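Side-chain contact in trehalose-6-phosphate phosphatase (Cryptococcus neoformans, PDB 5DX9), which belongs to the trehalose-phosphatase family of the HAD clan and holds a magnesium ion and a glycan in its pocket: residues 276-281 against 285-290. Residues are numbered along the deposited sequence; the frame is centred on the assembly and turned at random.
Sequences GPPAKR and GWHVTC
Gly276 N gives its hydrogen to Val288 O at 2.9 Å, a nearly straight bond (162° at the hydrogen) that ties the loop just after strand 270-275 to the last residue of strand 286-288. Glycine suits this place because its backbone is extended at positive phi (157°), which other residues rarely adopt. Its carbonyl then turns to the other segment, where Gly276 O lies 3.5 Å from Thr289 CA in a CA-H...O contact and 3.4 Å from His287 CD2. Pro277 opens a type I turn, closed by Lys280 N bonding to Pro277 O, and its carbonyl carbon sits over the rim of the imidazole. Pro278, whose ring holds phi near the value such a turn needs at its second position, lays CA over the same face, 3.8 Å from the His287 ring centroid, in a CH-pi contact; Pro278 CG reaches to 3.4 Å from His287 NE2. With CG between backbone N and carbonyl carbon (chi1 81°), the histidine ring is brought up to this turn, and ND1, hydrogen-bonded to Thr3 OG1, anchors it further. Lys280 sends its amine back to Thr274 and Val275. The arrangement is a loop joining the last two parallel strands, at the edge of the central sheet of a HAD-like Rossmannoid core.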
# COMPACT_ATOMS: atom_id res chain seq x y z
N GLY A 276 -12.57 0.50 7.54
CA GLY A 276 -12.84 0.89 8.91
C GLY A 276 -14.22 1.51 8.99
O GLY A 276 -14.96 1.51 8.01
N PRO A 277 -14.58 2.04 10.17
CA PRO A 277 -15.91 2.62 10.41
C PRO A 277 -16.06 4.04 9.86
O PRO A 277 -15.06 4.73 9.66
CB PRO A 277 -16.02 2.61 11.93
CG PRO A 277 -14.61 2.80 12.39
CD PRO A 277 -13.73 2.10 11.37
N PRO A 278 -17.31 4.46 9.63
CA PRO A 278 -17.65 5.81 9.14
C PRO A 278 -16.93 6.91 9.91
O PRO A 278 -16.53 7.92 9.32
CB PRO A 278 -19.17 5.88 9.36
CG PRO A 278 -19.62 4.46 9.29
CD PRO A 278 -18.50 3.64 9.87
N ALA A 279 -16.76 6.72 11.21
CA ALA A 279 -16.19 7.76 12.06
C ALA A 279 -14.67 7.86 11.90
O ALA A 279 -14.07 8.83 12.36
CB ALA A 279 -16.56 7.52 13.52
N LYS A 280 -14.06 6.87 11.26
CA LYS A 280 -12.61 6.84 11.13
C LYS A 280 -12.09 8.07 10.39
O LYS A 280 -12.51 8.35 9.27
CB LYS A 280 -12.15 5.57 10.41
CG LYS A 280 -10.64 5.48 10.22
CD LYS A 280 -10.24 4.16 9.56
CE LYS A 280 -8.74 4.10 9.31
NZ LYS A 280 -8.31 2.83 8.66
N ARG A 281 -11.19 8.80 11.03
CA ARG A 281 -10.59 9.98 10.41
C ARG A 281 -9.52 9.54 9.43
O ARG A 281 -8.62 8.77 9.78
CB ARG A 281 -10.03 10.92 11.47
CG ARG A 281 -11.07 11.38 12.48
CD ARG A 281 -10.47 12.25 13.56
NE ARG A 281 -11.42 12.51 14.64
CZ ARG A 281 -11.24 13.44 15.58
NH1 ARG A 281 -10.17 14.22 15.55
NH2 ARG A 281 -12.15 13.61 16.53
N GLY A 285 -11.51 9.28 0.58
CA GLY A 285 -12.78 9.92 0.33
C GLY A 285 -13.94 9.04 0.73
O GLY A 285 -15.06 9.52 0.93
N TRP A 286 -13.68 7.73 0.86
CA TRP A 286 -14.72 6.75 1.16
C TRP A 286 -14.28 5.73 2.21
O TRP A 286 -13.12 5.72 2.63
CB TRP A 286 -15.13 5.99 -0.10
CG TRP A 286 -15.45 6.85 -1.27
CD1 TRP A 286 -14.59 7.28 -2.24
CD2 TRP A 286 -16.73 7.39 -1.61
NE1 TRP A 286 -15.25 8.06 -3.15
CE2 TRP A 286 -16.57 8.14 -2.79
CE3 TRP A 286 -18.00 7.32 -1.02
CZ2 TRP A 286 -17.63 8.81 -3.39
CZ3 TRP A 286 -19.05 7.98 -1.62
CH2 TRP A 286 -18.86 8.72 -2.80
N HIS A 287 -15.20 4.88 2.63
CA HIS A 287 -14.87 3.77 3.51
C HIS A 287 -15.69 2.53 3.20
O HIS A 287 -16.75 2.60 2.57
CB HIS A 287 -15.06 4.14 4.98
CG HIS A 287 -16.48 4.06 5.45
ND1 HIS A 287 -17.32 5.15 5.48
CD2 HIS A 287 -17.21 3.01 5.91
CE1 HIS A 287 -18.50 4.78 5.94
NE2 HIS A 287 -18.47 3.49 6.20
N VAL A 288 -15.18 1.40 3.68
CA VAL A 288 -15.91 0.15 3.74
C VAL A 288 -15.53 -0.48 5.08
O VAL A 288 -14.39 -0.36 5.52
CB VAL A 288 -15.55 -0.78 2.57
CG1 VAL A 288 -16.00 -2.20 2.86
CG2 VAL A 288 -16.19 -0.26 1.29
N THR A 289 -16.49 -1.11 5.75
CA THR A 289 -16.26 -1.56 7.12
C THR A 289 -15.35 -2.78 7.22
O THR A 289 -14.58 -2.91 8.17
CB THR A 289 -17.59 -1.88 7.83
OG1 THR A 289 -18.42 -2.66 6.97
CG2 THR A 289 -18.31 -0.60 8.20
N CYS A 290 -15.44 -3.67 6.24
CA CYS A 290 -14.73 -4.95 6.29
C CYS A 290 -13.96 -5.21 5.00
O CYS A 290 -14.33 -4.72 3.93
CB CYS A 290 -15.71 -6.09 6.54
SG CYS A 290 -16.76 -5.87 7.99